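PDB 2QEN: walker-Type ATPase from Pyrococcus abyssi, which probably binds and hydrolyses ATP through a P-loop NTPase domain, held here with ADP and magnesium, though its cellular role is unknown. Local coordinates for residues G38-G43 with T170-G175; V243-E248 with R257-T262. The protein carries 1 engineered substitution. All blocks are in the same frame, centred on the assembly; numbering follows the deposited sequence.

Interaction 1. Residues G38-G43 with T170-G175. With ADP (adenosine-5'-diphosphate), chain C.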
loop_
_atom_site.group_PDB
_atom_site.type_symbol
_atom_site.label_atom_id
_atom_site.label_comp_id
_atom_site.label_asym_id
_atom_site.label_seq_id
_atom_site.Cartn_x
_atom_site.Cartn_y
_atom_site.Cartn_z
ATOM N N GLY A 38 0.121 3.303 -5.368
ATOM C CA GLY A 38 1.519 3.087 -5.725
ATOM C C GLY A 38 2.001 1.673 -5.443
ATOM O O GLY A 38 1.309 0.877 -4.808
ATOM N N ILE A 39 3.199 1.380 -5.926
ATOM C CA ILE A 39 3.898 0.099 -5.739
ATOM C C ILE A 39 4.068 -0.255 -4.254
ATOM O O ILE A 39 4.175 0.631 -3.400
ATOM C CB ILE A 39 5.307 0.185 -6.428
ATOM C CG1 ILE A 39 5.178 0.604 -7.898
ATOM C CG2 ILE A 39 6.111 -1.101 -6.330
ATOM C CD1 ILE A 39 4.208 -0.186 -8.706
ATOM N N ARG A 40 4.074 -1.548 -3.944
ATOM C CA ARG A 40 4.378 -2.010 -2.593
ATOM C C ARG A 40 5.775 -1.531 -2.168
ATOM O O ARG A 40 6.722 -1.632 -2.945
ATOM C CB ARG A 40 4.314 -3.537 -2.541
ATOM C CG ARG A 40 4.846 -4.146 -1.255
ATOM C CD ARG A 40 3.750 -4.449 -0.256
ATOM N NE ARG A 40 3.168 -5.762 -0.523
ATOM C CZ ARG A 40 3.227 -6.807 0.299
ATOM N NH1 ARG A 40 3.844 -6.713 1.475
ATOM N NH2 ARG A 40 2.652 -7.951 -0.057
ATOM N N ARG A 41 5.866 -1.003 -0.943
ATOM C CA ARG A 41 7.109 -0.524 -0.297
ATOM C C ARG A 41 7.528 0.875 -0.719
ATOM O O ARG A 41 8.591 1.347 -0.320
ATOM C CB ARG A 41 8.290 -1.481 -0.492
ATOM C CG ARG A 41 8.169 -2.787 0.244
ATOM C CD ARG A 41 8.940 -3.871 -0.474
ATOM N NE ARG A 41 8.607 -5.178 0.087
ATOM C CZ ARG A 41 8.029 -6.171 -0.582
ATOM N NH1 ARG A 41 7.737 -6.060 -1.889
ATOM N NH2 ARG A 41 7.766 -7.299 0.061
ATOM N N VAL A 42 6.698 1.523 -1.527
ATOM C CA VAL A 42 6.985 2.867 -2.016
ATOM C C VAL A 42 6.840 3.933 -0.921
ATOM O O VAL A 42 7.385 5.028 -1.042
ATOM C CB VAL A 42 6.100 3.209 -3.254
ATOM C CG1 VAL A 42 4.648 3.620 -2.837
ATOM C CG2 VAL A 42 6.774 4.249 -4.120
ATOM N N GLY A 43 6.083 3.614 0.127
ATOM C CA GLY A 43 5.914 4.506 1.272
ATOM C C GLY A 43 4.508 5.020 1.579
ATOM O O GLY A 43 4.378 6.048 2.243
ATOM N N THR A 170 -6.191 2.969 0.335
ATOM C CA THR A 170 -4.877 2.785 -0.241
ATOM C C THR A 170 -4.845 1.407 -0.890
ATOM O O THR A 170 -5.632 0.515 -0.530
ATOM C CB THR A 170 -3.717 2.894 0.798
ATOM O OG1 THR A 170 -3.414 1.594 1.315
ATOM C CG2 THR A 170 -4.056 3.867 1.948
ATOM N N GLY A 171 -3.933 1.251 -1.838
ATOM C CA GLY A 171 -3.706 -0.025 -2.501
ATOM C C GLY A 171 -2.353 -0.070 -3.185
ATOM O O GLY A 171 -1.973 0.860 -3.910
ATOM N N SER A 172 -1.617 -1.144 -2.920
ATOM C CA SER A 172 -0.426 -1.491 -3.691
ATOM C C SER A 172 -0.820 -2.224 -4.976
ATOM O O SER A 172 -0.135 -2.105 -5.992
ATOM C CB SER A 172 0.522 -2.357 -2.862
ATOM O OG SER A 172 0.939 -1.675 -1.680
ATOM N N GLU A 173 -1.914 -2.985 -4.916
ATOM C CA GLU A 173 -2.459 -3.677 -6.080
ATOM C C GLU A 173 -3.505 -2.747 -6.680
ATOM O O GLU A 173 -4.706 -2.940 -6.503
ATOM C CB GLU A 173 -3.060 -5.036 -5.686
ATOM C CG GLU A 173 -2.082 -5.959 -4.897
ATOM C CD GLU A 173 -2.730 -7.261 -4.423
ATOM O OE1 GLU A 173 -3.621 -7.204 -3.539
ATOM O OE2 GLU A 173 -2.342 -8.347 -4.922
ATOM N N VAL A 174 -3.014 -1.714 -7.363
ATOM C CA VAL A 174 -3.834 -0.614 -7.865
ATOM C C VAL A 174 -4.994 -1.060 -8.772
ATOM O O VAL A 174 -6.137 -0.622 -8.603
ATOM C CB VAL A 174 -2.965 0.461 -8.569
ATOM C CG1 VAL A 174 -3.852 1.605 -9.104
ATOM C CG2 VAL A 174 -1.924 1.020 -7.605
ATOM N N GLY A 175 -4.701 -1.935 -9.720
ATOM C CA GLY A 175 -5.717 -2.438 -10.635
ATOM C C GLY A 175 -6.803 -3.199 -9.904
ATOM O O GLY A 175 -7.957 -3.168 -10.307
HETATM P PB ADP C . 3.789 0.730 1.387
HETATM O O1B ADP C . 3.755 1.684 0.218
HETATM O O2B ADP C . 2.695 1.020 2.391
HETATM O O3B ADP C . 3.877 -0.732 1.037
HETATM P PA ADP C . 5.550 1.518 3.628
HETATM O O1A ADP C . 4.948 2.853 3.980
HETATM O O2A ADP C . 5.392 0.353 4.554
HETATM O O3A ADP C . 5.191 1.073 2.097
HETATM O "O5'" ADP C . 7.123 1.824 3.412
HETATM C "C5'" ADP C . 8.123 0.802 3.377
HETATM C "C4'" ADP C . 9.235 1.191 4.360
HETATM O "O4'" ADP C . 10.100 2.183 3.775
HETATM C "C3'" ADP C . 8.759 1.837 5.661
HETATM O "O3'" ADP C . 8.567 0.891 6.706
HETATM C "C2'" ADP C . 9.900 2.723 6.048
HETATM O "O2'" ADP C . 10.944 1.842 6.457
HETATM C "C1'" ADP C . 10.415 3.206 4.725
HETATM N N9 ADP C . 9.896 4.488 4.200
HETATM C C8 ADP C . 8.895 4.612 3.309
HETATM N N7 ADP C . 8.707 5.906 2.956
HETATM C C5 ADP C . 9.608 6.639 3.635
HETATM C C6 ADP C . 9.961 8.070 3.737
HETATM N N6 ADP C . 9.295 9.003 3.020
HETATM N N1 ADP C . 10.977 8.414 4.568
HETATM C C2 ADP C . 11.635 7.503 5.293
HETATM N N3 ADP C . 11.388 6.181 5.235
HETATM C C4 ADP C . 10.399 5.696 4.446
#

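Interaction 2. Residues V243-E248 with R257-T262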
loop_
_atom_site.group_PDB
_atom_site.type_symbol
_atom_site.label_atom_id
_atom_site.label_comp_id
_atom_site.label_asym_id
_atom_site.label_seq_id
_atom_site.Cartn_x
_atom_site.Cartn_y
_atom_site.Cartn_z
ATOM N N VAL A 243 16.111 1.925 3.164
ATOM C CA VAL A 243 16.200 1.803 4.631
ATOM C C VAL A 243 16.855 0.489 5.096
ATOM O O VAL A 243 17.689 0.514 5.992
ATOM C CB VAL A 243 14.830 2.030 5.344
ATOM C CG1 VAL A 243 14.917 1.681 6.847
ATOM C CG2 VAL A 243 14.374 3.475 5.190
ATOM N N VAL A 244 16.480 -0.642 4.506
ATOM C CA VAL A 244 17.120 -1.938 4.813
ATOM C C VAL A 244 18.631 -1.862 4.558
ATOM O O VAL A 244 19.427 -2.322 5.379
ATOM C CB VAL A 244 16.526 -3.120 3.967
ATOM C CG1 VAL A 244 17.378 -4.389 4.123
ATOM C CG2 VAL A 244 15.040 -3.390 4.336
ATOM N N PHE A 245 19.012 -1.298 3.416
ATOM C CA PHE A 245 20.425 -1.079 3.082
ATOM C C PHE A 245 21.139 -0.187 4.115
ATOM O O PHE A 245 22.228 -0.522 4.576
ATOM C CB PHE A 245 20.572 -0.495 1.673
ATOM C CG PHE A 245 21.995 -0.140 1.323
ATOM C CD1 PHE A 245 22.905 -1.148 0.956
ATOM C CD2 PHE A 245 22.435 1.192 1.394
ATOM C CE1 PHE A 245 24.231 -0.834 0.676
ATOM C CE2 PHE A 245 23.763 1.510 1.134
ATOM C CZ PHE A 245 24.660 0.514 0.756
ATOM N N GLY A 246 20.519 0.941 4.473
ATOM C CA GLY A 246 21.089 1.872 5.443
ATOM C C GLY A 246 21.364 1.195 6.780
ATOM O O GLY A 246 22.454 1.286 7.299
ATOM N N VAL A 247 20.361 0.502 7.313
ATOM C CA VAL A 247 20.511 -0.378 8.482
ATOM C C VAL A 247 21.660 -1.396 8.342
ATOM O O VAL A 247 22.516 -1.484 9.219
ATOM C CB VAL A 247 19.156 -1.101 8.806
ATOM C CG1 VAL A 247 19.313 -2.165 9.919
ATOM C CG2 VAL A 247 18.077 -0.059 9.213
ATOM N N GLU A 248 21.677 -2.165 7.253
ATOM C CA GLU A 248 22.725 -3.193 7.046
ATOM C C GLU A 248 24.124 -2.598 6.940
ATOM O O GLU A 248 25.084 -3.190 7.408
ATOM C CB GLU A 248 22.413 -4.071 5.822
ATOM C CG GLU A 248 21.225 -5.028 5.999
ATOM C CD GLU A 248 21.352 -5.896 7.254
ATOM O OE1 GLU A 248 22.494 -6.195 7.658
ATOM O OE2 GLU A 248 20.313 -6.274 7.853
ATOM N N ARG A 257 29.068 -6.277 1.822
ATOM C CA ARG A 257 28.339 -7.043 2.843
ATOM C C ARG A 257 26.968 -6.453 3.178
ATOM O O ARG A 257 26.005 -7.197 3.353
ATOM C CB ARG A 257 29.173 -7.213 4.124
ATOM C CG ARG A 257 30.191 -8.314 4.028
ATOM C CD ARG A 257 30.891 -8.557 5.364
ATOM N NE ARG A 257 31.459 -7.331 5.927
ATOM C CZ ARG A 257 32.663 -6.850 5.634
ATOM N NH1 ARG A 257 33.470 -7.491 4.799
ATOM N NH2 ARG A 257 33.075 -5.729 6.212
ATOM N N ALA A 258 26.871 -5.125 3.248
ATOM C CA ALA A 258 25.558 -4.469 3.411
ATOM C C ALA A 258 24.589 -4.778 2.264
ATOM O O ALA A 258 23.397 -5.015 2.490
ATOM C CB ALA A 258 25.719 -2.979 3.555
ATOM N N MET A 259 25.077 -4.749 1.033
ATOM C CA MET A 259 24.211 -5.052 -0.111
ATOM C C MET A 259 23.853 -6.543 -0.182
ATOM O O MET A 259 22.732 -6.894 -0.542
ATOM C CB MET A 259 24.868 -4.605 -1.422
ATOM C CG MET A 259 23.933 -4.585 -2.643
ATOM S SD MET A 259 22.558 -3.392 -2.511
ATOM C CE MET A 259 21.268 -4.460 -1.975
ATOM N N LYS A 260 24.809 -7.409 0.149
ATOM C CA LYS A 260 24.572 -8.845 0.175
ATOM C C LYS A 260 23.427 -9.156 1.149
ATOM O O LYS A 260 22.486 -9.849 0.798
ATOM C CB LYS A 260 25.854 -9.587 0.581
ATOM C CG LYS A 260 26.135 -10.854 -0.213
ATOM C CD LYS A 260 27.399 -11.569 0.250
ATOM C CE LYS A 260 27.113 -12.618 1.334
ATOM N NZ LYS A 260 28.177 -13.694 1.412
ATOM N N ARG A 261 23.510 -8.605 2.359
ATOM C CA ARG A 261 22.480 -8.741 3.387
ATOM C C ARG A 261 21.142 -8.096 3.002
ATOM O O ARG A 261 20.088 -8.634 3.317
ATOM C CB ARG A 261 22.966 -8.165 4.723
ATOM C CG ARG A 261 24.210 -8.835 5.292
ATOM C CD ARG A 261 23.889 -10.206 5.842
ATOM N NE ARG A 261 23.920 -10.287 7.306
ATOM C CZ ARG A 261 22.908 -9.966 8.110
ATOM N NH1 ARG A 261 21.760 -9.505 7.620
ATOM N NH2 ARG A 261 23.050 -10.098 9.417
ATOM N N THR A 262 21.183 -6.943 2.344
ATOM C CA THR A 262 19.961 -6.303 1.844
ATOM C C THR A 262 19.234 -7.243 0.882
ATOM O O THR A 262 18.036 -7.443 1.009
ATOM C CB THR A 262 20.265 -4.933 1.175
ATOM O OG1 THR A 262 20.940 -4.102 2.118
ATOM C CG2 THR A 262 18.997 -4.216 0.716
#

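Interaction 1. Residues G38-G43 with T170-G175
Ser172 OG, just past strand 165-171, is held by two hydrogen bonds, one with Glu136 OE2 and one with Lys44 NZ. Segment 38-43 follows strand 33-37 and is the first part of the phosphate-binding P-loop (Walker A motif). Lys44 NZ is also hydrogen-bonded to Gly38 O, so the P-loop lysine ties both segments together. Directly between the segments the closest approach is a CA-H...O contact: Ser172 CA lies 3.1 Å from Gly38 O, 166° at the hydrogen. With chi1 -60°, Ser172 OG lies beside its own backbone N and rests 3.6 Å from Arg40 CA. Val174 brings CG2 to 3.8 Å from Gly38 N, packing against the start of the loop. From Ile39 to Val42 the chain makes a type II turn, closed by Val42 N to Ile39 O, and the amides of Arg41 and Gly43 point at the ADP. Arg41 N gives a 2.8 Å hydrogen bond to ADP O3B; Gly43 N gives one of 3.0 Å to ADP O1B. At the N-cap position of Gly43 a CB would jam against Val42 O and clash with ADP N7, which calls for glycine, and the Gly43 amide N adds a weak 3.3 Å bond to the bridging ADP O3A.

Interaction 2. Residues V243-E248 with R257-T262
The Phe245 ring has Thr262 OG1 and the backbone N of Met259 at its edge, while Ala258 CB approaches Phe245 CE1 obliquely at 3.9 Å. Met259 adds an oblique Met-aromatic contact, its SD 5.1 Å from the centroid of the Phe245 ring. Leu235 of helix 225-235 touches both side chains. Over one face of the Arg261 guanidinium lies Glu248 OE1, 3.4 Å from Arg261 NH1; the carboxylate and guanidinium planes are 36° apart, and this salt bridge works by charge alone, with no N-H aimed at the oxygen. Glu248, bent at chi2, crosses Arg261, bent at chi2 and chi3, at about a right angle, and Glu248 OE1 also lies 3.6 Å from Arg261 CB. The segments belong to successive helices, 239-252 and 255-280, which form a helical hairpin: the axes of the two segments approach to 8.4 Å, with 134° between their N-to-C directions. Ala258 CB meets the Glu248 backbone, and Val244 CG1 lies 3.8 Å from Thr262 CG2. Thr262 OG1, beside its own backbone N (chi1 -57°), gives a 2.6 Å hydrogen bond to Ala258 O one turn earlier, from above the carbonyl plane; Ala258 O also accepts Thr262 N. The same hydroxyl, Thr262 OG1, comes within 3.2 Å of Phe245 CA.

Interactions 1 and 2 follow one another along the chain, with centres about 23 Å apart and nearest atoms about 8 Å apart, and they do not touch. ADP lies between them: the 38-43 loop binds its phosphates, while Val243, at the start of the first helical segment of interaction 2, touches the nucleotide. Val244, which packs toward the second helix, has its side chain about 7 Å from ADP and about 8 Å from that of Arg41. A second connection runs through helix 255-280, which carries segment 257-262 and, farther along, Glu273, the salt-bridge partner of Arg41 NH2. Within interaction 1, the Ser172 side chain is about 5 Å from the bound magnesium.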